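Local coordinates for Glyco_hydro_cc domain-containing protein (Trichoderma gamsii, PDB 6UBD), which probably binds beta-1,3-glucan oligosaccharides, as a subgroup VII member of glycoside hydrolase family GH128, at residues 67-75 with 91-102; 176-186 with 223-234. One frame throughout, in Å; residues are numbered along the deposited sequence.

Contact 1 (67-75 with 91-102); sequences GLVPVSMLW and FEHLNSTPAYVM
Met102 and Ser72 meet where strands 69-73 and 100-102 run side by side as the two parallel strands of a beta-alpha-beta unit, with helix 82-92, whose last turn carries Phe91, as its crossover. The backbone of Met102 is gripped at both ends: its N donates to Ser72 O at 2.8 Å, and its O accepts from Leu74 N at 3.0 Å. Ser72 N completes the pairing with a bond to Tyr100 O. The Met102 chain, bent at its last torsion (chi3 -68°), lays CE 3.7 Å from both Val71 CG1 and Met73 CE, on the same face of the sheet as Met73. Ser72 and Val101 point to the other face, where the Phe91 ring is sandwiched: Leu74 CB sits over one face, 4.0 Å from the ring centroid in a CH-pi contact, and Leu94 CD1 lies over the opposite one. Val101 CG2 comes in at the ring edge, and Leu130 of helix 120-136 also touches Phe91. Were Phe91 replaced by an alanine, the ring between Leu74 and Leu94 would be gone, which is likely to leave a gap there and the end of the helix poorly packed against the sheet. Ser72 OG, hydrogen-bonded to Pro58 O, lies 3.7 Å from Phe91 CE2, while Ser72 CB rests 3.7 Å from Pro98 CG.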
loop_
_atom_site.group_PDB
_atom_site.type_symbol
_atom_site.label_atom_id
_atom_site.label_comp_id
_atom_site.label_asym_id
_atom_site.label_seq_id
_atom_site.Cartn_x
_atom_site.Cartn_y
_atom_site.Cartn_z
ATOM N N GLY A 67 -9.010 -11.276 -12.245
ATOM C CA GLY A 67 -8.249 -10.816 -13.422
ATOM C C GLY A 67 -7.181 -9.804 -13.090
ATOM O O GLY A 67 -6.176 -9.707 -13.841
ATOM N N LEU A 68 -7.377 -9.031 -12.026
ATOM C CA LEU A 68 -6.322 -8.069 -11.608
ATOM C C LEU A 68 -5.186 -8.860 -10.925
ATOM O O LEU A 68 -5.343 -10.037 -10.520
ATOM C CB LEU A 68 -6.915 -7.054 -10.611
ATOM C CG LEU A 68 -8.062 -6.175 -11.109
ATOM C CD1 LEU A 68 -8.512 -5.250 -9.983
ATOM C CD2 LEU A 68 -7.617 -5.325 -12.323
ATOM N N VAL A 69 -4.031 -8.222 -10.757
ATOM C CA VAL A 69 -2.889 -8.793 -9.993
ATOM C C VAL A 69 -3.169 -8.717 -8.496
ATOM O O VAL A 69 -3.332 -7.585 -7.983
ATOM C CB VAL A 69 -1.595 -8.009 -10.332
ATOM C CG1 VAL A 69 -0.458 -8.503 -9.458
ATOM C CG2 VAL A 69 -1.189 -8.132 -11.793
ATOM N N PRO A 70 -3.341 -9.836 -7.784
ATOM C CA PRO A 70 -3.553 -9.798 -6.346
ATOM C C PRO A 70 -2.246 -9.789 -5.551
ATOM O O PRO A 70 -1.507 -10.784 -5.563
ATOM C CB PRO A 70 -4.371 -11.075 -6.048
ATOM C CG PRO A 70 -4.360 -11.865 -7.327
ATOM C CD PRO A 70 -3.356 -11.232 -8.262
ATOM N N VAL A 71 -1.920 -8.684 -4.929
ATOM C CA VAL A 71 -0.615 -8.512 -4.283
ATOM C C VAL A 71 -0.739 -9.001 -2.824
ATOM O O VAL A 71 -1.615 -8.569 -2.047
ATOM C CB VAL A 71 -0.131 -7.064 -4.365
ATOM C CG1 VAL A 71 1.143 -6.807 -3.558
ATOM C CG2 VAL A 71 0.021 -6.637 -5.811
ATOM N N SER A 72 0.165 -9.937 -2.429
ATOM C CA SER A 72 0.162 -10.548 -1.085
ATOM C C SER A 72 0.791 -9.606 -0.049
ATOM O O SER A 72 1.652 -8.789 -0.413
ATOM C CB SER A 72 0.942 -11.857 -1.192
ATOM O OG SER A 72 1.098 -12.572 0.051
ATOM N N MET A 73 0.412 -9.785 1.198
ATOM C CA MET A 73 1.061 -9.070 2.332
ATOM C C MET A 73 1.297 -10.057 3.482
ATOM O O MET A 73 0.417 -10.868 3.751
ATOM C CB MET A 73 0.192 -7.898 2.834
ATOM C CG MET A 73 0.769 -7.153 3.997
ATOM S SD MET A 73 -0.150 -5.707 4.589
ATOM C CE MET A 73 -0.087 -4.554 3.214
ATOM N N LEU A 74 2.422 -9.907 4.184
ATOM C CA LEU A 74 2.537 -10.396 5.589
ATOM C C LEU A 74 2.392 -9.175 6.531
ATOM O O LEU A 74 3.287 -8.368 6.622
ATOM C CB LEU A 74 3.850 -11.143 5.844
ATOM C CG LEU A 74 4.084 -11.550 7.299
ATOM C CD1 LEU A 74 2.962 -12.462 7.806
ATOM C CD2 LEU A 74 5.387 -12.311 7.458
ATOM N N TRP A 75 1.225 -9.041 7.160
ATOM C CA TRP A 75 0.870 -7.814 7.867
ATOM C C TRP A 75 1.782 -7.571 9.090
ATOM O O TRP A 75 2.192 -6.396 9.343
ATOM C CB TRP A 75 -0.628 -7.882 8.242
ATOM C CG TRP A 75 -1.224 -6.653 8.883
ATOM C CD1 TRP A 75 -1.893 -5.629 8.230
ATOM C CD2 TRP A 75 -1.326 -6.318 10.289
ATOM N NE1 TRP A 75 -2.336 -4.673 9.106
ATOM C CE2 TRP A 75 -2.005 -5.082 10.379
ATOM C CE3 TRP A 75 -0.850 -6.914 11.486
ATOM C CZ2 TRP A 75 -2.286 -4.469 11.611
ATOM C CZ3 TRP A 75 -1.121 -6.305 12.692
ATOM C CH2 TRP A 75 -1.826 -5.089 12.752
ATOM N N PHE A 91 -0.295 -17.084 6.026
ATOM C CA PHE A 91 0.977 -16.845 5.270
ATOM C C PHE A 91 1.897 -18.063 5.352
ATOM O O PHE A 91 2.439 -18.486 4.297
ATOM C CB PHE A 91 1.676 -15.565 5.742
ATOM C CG PHE A 91 2.680 -15.005 4.775
ATOM C CD1 PHE A 91 3.970 -15.498 4.700
ATOM C CD2 PHE A 91 2.293 -14.037 3.852
ATOM C CE1 PHE A 91 4.864 -15.036 3.759
ATOM C CE2 PHE A 91 3.184 -13.594 2.890
ATOM C CZ PHE A 91 4.477 -14.088 2.855
ATOM N N GLU A 92 2.020 -18.634 6.548
ATOM C CA GLU A 92 2.810 -19.851 6.746
ATOM C C GLU A 92 2.266 -21.032 5.922
ATOM O O GLU A 92 3.098 -21.927 5.553
ATOM C CB GLU A 92 2.909 -20.244 8.237
ATOM C CG GLU A 92 3.608 -19.196 9.095
ATOM C CD GLU A 92 3.528 -19.432 10.623
ATOM O OE1 GLU A 92 2.434 -19.899 11.112
ATOM O OE2 GLU A 92 4.449 -19.032 11.370
ATOM N N HIS A 93 0.939 -21.090 5.681
ATOM C CA HIS A 93 0.274 -22.222 4.982
ATOM C C HIS A 93 0.174 -21.972 3.464
ATOM O O HIS A 93 -0.361 -22.870 2.787
ATOM C CB HIS A 93 -1.116 -22.495 5.598
ATOM C CG HIS A 93 -1.114 -23.113 6.954
ATOM N ND1 HIS A 93 -0.115 -23.961 7.402
ATOM C CD2 HIS A 93 -2.015 -23.028 7.965
ATOM C CE1 HIS A 93 -0.400 -24.382 8.616
ATOM N NE2 HIS A 93 -1.576 -23.835 8.980
ATOM N N LEU A 94 0.702 -20.870 2.924
ATOM C CA LEU A 94 0.551 -20.628 1.458
ATOM C C LEU A 94 1.144 -21.809 0.684
ATOM O O LEU A 94 2.246 -22.258 1.009
ATOM C CB LEU A 94 1.227 -19.333 1.004
ATOM C CG LEU A 94 0.491 -18.077 1.424
ATOM C CD1 LEU A 94 1.371 -16.865 1.205
ATOM C CD2 LEU A 94 -0.826 -17.875 0.675
ATOM N N ASN A 95 0.427 -22.340 -0.301
ATOM C CA ASN A 95 0.943 -23.523 -0.997
ATOM C C ASN A 95 1.671 -23.044 -2.249
ATOM O O ASN A 95 1.914 -23.890 -3.064
ATOM C CB ASN A 95 -0.145 -24.582 -1.195
ATOM C CG ASN A 95 -1.426 -24.071 -1.808
ATOM O OD1 ASN A 95 -1.428 -23.046 -2.494
ATOM N ND2 ASN A 95 -2.502 -24.810 -1.585
ATOM N N SER A 96 2.064 -21.778 -2.355
ATOM C CA SER A 96 2.333 -21.154 -3.667
ATOM C C SER A 96 3.178 -19.913 -3.504
ATOM O O SER A 96 3.112 -19.269 -2.451
ATOM C CB SER A 96 1.054 -20.852 -4.430
ATOM O OG SER A 96 0.414 -19.725 -3.883
ATOM N N THR A 97 3.736 -19.443 -4.616
ATOM C CA THR A 97 4.540 -18.226 -4.667
ATOM C C THR A 97 3.776 -17.125 -5.401
ATOM O O THR A 97 3.450 -17.285 -6.579
ATOM C CB THR A 97 5.916 -18.504 -5.278
ATOM O OG1 THR A 97 6.642 -19.538 -4.576
ATOM C CG2 THR A 97 6.780 -17.267 -5.308
ATOM N N PRO A 98 3.455 -15.953 -4.766
ATOM C CA PRO A 98 2.830 -14.837 -5.444
ATOM C C PRO A 98 3.832 -14.158 -6.385
ATOM O O PRO A 98 5.053 -14.274 -6.223
ATOM C CB PRO A 98 2.346 -13.923 -4.313
ATOM C CG PRO A 98 2.804 -14.502 -3.049
ATOM C CD PRO A 98 3.742 -15.639 -3.347
ATOM N N ALA A 99 3.289 -13.391 -7.346
ATOM C CA ALA A 99 4.143 -12.528 -8.185
ATOM C C ALA A 99 4.714 -11.349 -7.366
ATOM O O ALA A 99 5.874 -10.960 -7.630
ATOM C CB ALA A 99 3.386 -12.004 -9.388
ATOM N N TYR A 100 3.942 -10.810 -6.395
ATOM C CA TYR A 100 4.359 -9.638 -5.607
ATOM C C TYR A 100 3.973 -9.872 -4.140
ATOM O O TYR A 100 2.821 -10.273 -3.885
ATOM C CB TYR A 100 3.674 -8.362 -6.117
ATOM C CG TYR A 100 3.896 -8.005 -7.587
ATOM C CD1 TYR A 100 3.097 -8.535 -8.588
ATOM C CD2 TYR A 100 4.926 -7.178 -7.989
ATOM C CE1 TYR A 100 3.333 -8.246 -9.936
ATOM C CE2 TYR A 100 5.144 -6.853 -9.323
ATOM C CZ TYR A 100 4.356 -7.421 -10.317
ATOM O OH TYR A 100 4.562 -7.152 -11.657
ATOM N N VAL A 101 4.902 -9.561 -3.210
ATOM C CA VAL A 101 4.608 -9.711 -1.763
ATOM C C VAL A 101 5.159 -8.485 -1.042
ATOM O O VAL A 101 6.344 -8.151 -1.240
ATOM C CB VAL A 101 5.079 -11.018 -1.172
ATOM C CG1 VAL A 101 6.497 -11.219 -1.404
ATOM C CG2 VAL A 101 4.777 -11.215 0.317
ATOM N N MET A 102 4.330 -7.906 -0.178
ATOM C CA MET A 102 4.739 -6.784 0.660
ATOM C C MET A 102 5.000 -7.239 2.113
ATOM O O MET A 102 4.229 -8.066 2.670
ATOM C CB MET A 102 3.640 -5.694 0.677
ATOM C CG MET A 102 3.255 -5.117 -0.699
ATOM S SD MET A 102 1.865 -4.030 -0.731
ATOM C CE MET A 102 0.496 -5.121 -0.353
HETATM O O HOH W 1 0.822 -11.279 -6.909
#

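Contact 2 (176-186 with 223-234); sequences KSDMTGVQADI and WISDIVDLFEAN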
loop_
_atom_site.group_PDB
_atom_site.type_symbol
_atom_site.label_atom_id
_atom_site.label_comp_id
_atom_site.label_asym_id
_atom_site.label_seq_id
_atom_site.Cartn_x
_atom_site.Cartn_y
_atom_site.Cartn_z
ATOM N N LYS A 176 -1.462 13.106 3.858
ATOM C CA LYS A 176 -1.044 14.533 3.778
ATOM C C LYS A 176 -2.222 15.358 3.228
ATOM O O LYS A 176 -3.149 14.777 2.630
ATOM C CB LYS A 176 0.173 14.733 2.855
ATOM C CG LYS A 176 1.460 14.022 3.293
ATOM C CD LYS A 176 2.077 14.670 4.566
ATOM C CE LYS A 176 3.326 13.976 5.069
ATOM N NZ LYS A 176 3.833 14.638 6.286
ATOM N N SER A 177 -2.188 16.665 3.440
ATOM C CA SER A 177 -3.337 17.551 3.111
ATOM C C SER A 177 -3.055 18.325 1.843
ATOM O O SER A 177 -3.990 19.044 1.422
ATOM C CB SER A 177 -3.719 18.431 4.244
ATOM O OG SER A 177 -2.646 19.270 4.580
ATOM N N ASP A 178 -1.874 18.280 1.234
ATOM C CA ASP A 178 -1.519 19.092 0.053
ATOM C C ASP A 178 -0.437 18.358 -0.742
ATOM O O ASP A 178 0.172 17.359 -0.287
ATOM C CB ASP A 178 -1.138 20.524 0.429
ATOM C CG ASP A 178 0.101 20.681 1.297
ATOM O OD1 ASP A 178 0.894 19.739 1.444
ATOM O OD2 ASP A 178 0.244 21.811 1.787
ATOM N N MET A 179 -0.139 18.844 -1.949
ATOM C CA MET A 179 0.838 18.161 -2.833
ATOM C C MET A 179 2.264 18.471 -2.386
ATOM O O MET A 179 3.149 17.643 -2.678
ATOM C CB MET A 179 0.665 18.616 -4.288
ATOM C CG MET A 179 -0.577 18.098 -4.977
ATOM S SD MET A 179 -0.944 16.319 -4.872
ATOM C CE MET A 179 -2.212 16.295 -3.591
ATOM N N THR A 180 2.509 19.529 -1.635
ATOM C CA THR A 180 3.861 19.759 -1.055
ATOM C C THR A 180 4.213 18.576 -0.130
ATOM O O THR A 180 5.371 18.021 -0.200
ATOM C CB THR A 180 3.954 21.095 -0.293
ATOM O OG1 THR A 180 3.694 22.189 -1.185
ATOM C CG2 THR A 180 5.274 21.318 0.434
ATOM N N GLY A 181 3.283 18.149 0.732
ATOM C CA GLY A 181 3.521 17.004 1.633
ATOM C C GLY A 181 3.702 15.675 0.904
ATOM O O GLY A 181 4.563 14.859 1.252
ATOM N N VAL A 182 2.888 15.462 -0.146
ATOM C CA VAL A 182 3.003 14.239 -0.985
ATOM C C VAL A 182 4.407 14.202 -1.594
ATOM O O VAL A 182 5.110 13.148 -1.522
ATOM C CB VAL A 182 1.923 14.271 -2.081
ATOM C CG1 VAL A 182 2.143 13.105 -3.047
ATOM C CG2 VAL A 182 0.502 14.208 -1.511
ATOM N N GLN A 183 4.867 15.299 -2.161
ATOM C CA GLN A 183 6.184 15.359 -2.840
ATOM C C GLN A 183 7.282 15.142 -1.811
ATOM O O GLN A 183 8.313 14.519 -2.129
ATOM C CB GLN A 183 6.400 16.669 -3.608
ATOM C CG GLN A 183 7.639 16.718 -4.498
ATOM C CD GLN A 183 7.579 15.719 -5.634
ATOM O OE1 GLN A 183 6.554 15.685 -6.336
ATOM N NE2 GLN A 183 8.625 14.914 -5.819
ATOM N N ALA A 184 7.145 15.646 -0.603
ATOM C CA ALA A 184 8.212 15.512 0.409
ATOM C C ALA A 184 8.359 14.036 0.813
ATOM O O ALA A 184 9.498 13.517 1.075
ATOM C CB ALA A 184 7.889 16.350 1.609
ATOM N N ASP A 185 7.274 13.276 0.870
ATOM C CA ASP A 185 7.349 11.825 1.142
ATOM C C ASP A 185 8.055 11.126 -0.011
ATOM O O ASP A 185 8.969 10.254 0.232
ATOM C CB ASP A 185 5.958 11.214 1.306
ATOM C CG ASP A 185 5.282 11.399 2.665
ATOM O OD1 ASP A 185 5.956 11.855 3.645
ATOM O OD2 ASP A 185 4.038 11.026 2.776
ATOM N N ILE A 186 7.671 11.410 -1.246
ATOM C CA ILE A 186 8.336 10.756 -2.411
ATOM C C ILE A 186 9.845 11.043 -2.389
ATOM O O ILE A 186 10.677 10.109 -2.580
ATOM C CB ILE A 186 7.679 11.255 -3.714
ATOM C CG1 ILE A 186 6.256 10.684 -3.884
ATOM C CG2 ILE A 186 8.513 10.920 -4.933
ATOM C CD1 ILE A 186 5.426 11.361 -4.944
ATOM N N TRP A 223 -7.737 17.324 -4.490
ATOM C CA TRP A 223 -6.546 16.543 -3.972
ATOM C C TRP A 223 -6.372 15.188 -4.702
ATOM O O TRP A 223 -5.239 14.829 -5.125
ATOM C CB TRP A 223 -6.742 16.412 -2.462
ATOM C CG TRP A 223 -5.541 15.845 -1.730
ATOM C CD1 TRP A 223 -4.633 16.575 -1.001
ATOM C CD2 TRP A 223 -5.211 14.451 -1.534
ATOM N NE1 TRP A 223 -3.719 15.722 -0.393
ATOM C CE2 TRP A 223 -4.089 14.436 -0.679
ATOM C CE3 TRP A 223 -5.794 13.244 -1.925
ATOM C CZ2 TRP A 223 -3.500 13.233 -0.246
ATOM C CZ3 TRP A 223 -5.185 12.058 -1.529
ATOM C CH2 TRP A 223 -4.058 12.056 -0.702
ATOM N N ILE A 224 -7.480 14.480 -4.895
ATOM C CA ILE A 224 -7.471 13.199 -5.638
ATOM C C ILE A 224 -6.989 13.430 -7.078
ATOM O O ILE A 224 -6.159 12.658 -7.617
ATOM C CB ILE A 224 -8.805 12.455 -5.526
ATOM C CG1 ILE A 224 -9.101 12.049 -4.070
ATOM C CG2 ILE A 224 -8.800 11.303 -6.503
ATOM C CD1 ILE A 224 -10.537 11.620 -3.815
ATOM N N SER A 225 -7.610 14.434 -7.734
ATOM C CA SER A 225 -7.230 14.693 -9.138
ATOM C C SER A 225 -5.731 15.000 -9.239
ATOM O O SER A 225 -4.999 14.527 -10.111
ATOM C CB SER A 225 -8.077 15.820 -9.689
ATOM O OG SER A 225 -7.762 16.148 -11.047
ATOM N N ASP A 226 -5.297 15.911 -8.373
ATOM C CA ASP A 226 -3.885 16.370 -8.366
ATOM C C ASP A 226 -2.909 15.213 -8.038
ATOM O O ASP A 226 -1.857 15.120 -8.708
ATOM C CB ASP A 226 -3.704 17.515 -7.361
ATOM C CG ASP A 226 -4.294 18.860 -7.737
ATOM O OD1 ASP A 226 -4.688 19.021 -8.911
ATOM O OD2 ASP A 226 -4.386 19.704 -6.811
ATOM N N ILE A 227 -3.258 14.376 -7.048
ATOM C CA ILE A 227 -2.313 13.312 -6.634
ATOM C C ILE A 227 -2.177 12.238 -7.704
ATOM O O ILE A 227 -1.035 11.714 -7.946
ATOM C CB ILE A 227 -2.683 12.718 -5.251
ATOM C CG1 ILE A 227 -1.382 12.299 -4.555
ATOM C CG2 ILE A 227 -3.700 11.590 -5.292
ATOM C CD1 ILE A 227 -1.513 11.722 -3.177
ATOM N N VAL A 228 -3.223 11.872 -8.424
ATOM C CA VAL A 228 -3.136 10.886 -9.511
ATOM C C VAL A 228 -2.252 11.478 -10.613
ATOM O O VAL A 228 -1.371 10.788 -11.158
ATOM C CB VAL A 228 -4.516 10.443 -9.987
ATOM C CG1 VAL A 228 -4.448 9.673 -11.271
ATOM C CG2 VAL A 228 -5.207 9.613 -8.887
ATOM N N ASP A 229 -2.477 12.760 -10.942
ATOM C CA ASP A 229 -1.628 13.345 -11.995
ATOM C C ASP A 229 -0.151 13.310 -11.557
ATOM O O ASP A 229 0.734 13.075 -12.399
ATOM C CB ASP A 229 -2.091 14.774 -12.335
ATOM C CG ASP A 229 -3.405 14.899 -13.093
ATOM O OD1 ASP A 229 -3.819 13.872 -13.710
ATOM O OD2 ASP A 229 -4.000 16.049 -13.092
ATOM N N LEU A 230 0.097 13.702 -10.319
ATOM C CA LEU A 230 1.495 13.759 -9.794
ATOM C C LEU A 230 2.123 12.348 -9.859
ATOM O O LEU A 230 3.246 12.203 -10.375
ATOM C CB LEU A 230 1.495 14.333 -8.383
ATOM C CG LEU A 230 2.869 14.626 -7.693
ATOM C CD1 LEU A 230 2.610 15.565 -6.501
ATOM C CD2 LEU A 230 3.600 13.413 -7.210
ATOM N N PHE A 231 1.392 11.357 -9.357
ATOM C CA PHE A 231 1.935 9.956 -9.356
ATOM C C PHE A 231 2.193 9.496 -10.795
ATOM O O PHE A 231 3.228 8.864 -11.058
ATOM C CB PHE A 231 0.929 9.001 -8.682
ATOM C CG PHE A 231 0.758 9.145 -7.179
ATOM C CD1 PHE A 231 1.732 9.670 -6.341
ATOM C CD2 PHE A 231 -0.414 8.700 -6.573
ATOM C CE1 PHE A 231 1.541 9.750 -4.962
ATOM C CE2 PHE A 231 -0.584 8.738 -5.188
ATOM C CZ PHE A 231 0.439 9.223 -4.380
ATOM N N GLU A 232 1.246 9.701 -11.735
ATOM C CA GLU A 232 1.417 9.202 -13.139
ATOM C C GLU A 232 2.656 9.849 -13.807
ATOM O O GLU A 232 3.397 9.156 -14.527
ATOM C CB GLU A 232 0.122 9.354 -13.948
ATOM C CG GLU A 232 -1.002 8.419 -13.506
ATOM C CD GLU A 232 -0.808 6.959 -13.913
ATOM O OE1 GLU A 232 0.135 6.647 -14.714
ATOM O OE2 GLU A 232 -1.629 6.104 -13.376
ATOM N N ALA A 233 2.933 11.123 -13.524
ATOM C CA ALA A 233 4.080 11.833 -14.118
ATOM C C ALA A 233 5.409 11.488 -13.407
ATOM O O ALA A 233 6.424 11.669 -14.054
ATOM C CB ALA A 233 3.778 13.311 -14.101
ATOM N N ASN A 234 5.379 11.034 -12.163
ATOM C CA ASN A 234 6.627 10.871 -11.393
ATOM C C ASN A 234 7.331 9.545 -11.813
ATOM O O ASN A 234 6.737 8.429 -11.673
ATOM C CB ASN A 234 6.360 10.884 -9.887
ATOM C CG ASN A 234 7.657 10.842 -9.104
ATOM O OD1 ASN A 234 8.279 9.795 -8.952
ATOM N ND2 ASN A 234 8.046 11.994 -8.582
HETATM O O HOH W 2 6.849 14.640 -8.841
#
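Met179 lays its methyl over the indole of Trp223 where helices 179-193 and 217-233, two neighbouring outer helices of the glycosyl hydrolase barrel, pack side by side with their short segments inclined by 30°. Met179 CE stands 3.6 Å from the centroid of the five-membered ring, a CH-pi contact over the face, with SD farther above in a Met-aromatic arrangement. Bends at chi2 (-49°) and chi3 (101°) curl the chain into a hole formed by Trp223, Asp226, Ile227 and Leu230. One turn on, Val182 fills the next hole as a second knob, its CG2 3.6 Å from Ile227 CD1 and its CG1 against Phe231 CE1. Leu230 interlocks from the other helix among Met179, Val182, Gln183 and Ile186, with its CD2 3.6 Å from Ile186 CD1. Farther out, Asp178 N-caps helix 179-193, its OD1 accepting from Gly181 N. Ile174 of strand 170-176 touches Val182 and Phe231 from the sheet. Asp187 OD1 holds Gln183 NE2, and His236 N holds Asn234 OD1, by hydrogen bonds. A water links these two side chains, Asn234 lying just past helix 217-233: it donates to Gln183 OE1 at 2.7 Å and accepts from Asn234 ND2 at 2.9 Å.

How the contacts relate
Contact 1 closes before contact 2 opens along the chain, and both belong to the glycosyl hydrolase catalytic core. They lie on opposite sides of the chain's centre, about 28 Å apart between centres and about 13 Å between nearest atoms, so neither touches the other. Contact 1 pairs neighbouring strands 69-73 and 100-102; contact 2 joins helices 179-193 and 217-233, which lie outside strands 170-176, 197-206 and 237-243. Both sets of strands belong to one mixed, largely parallel sheet, linked through strands 52-54 and 35-38. In this barrel-like core, contact 1 joins two strands and the end of the helix between them, contact 2 two outer helices.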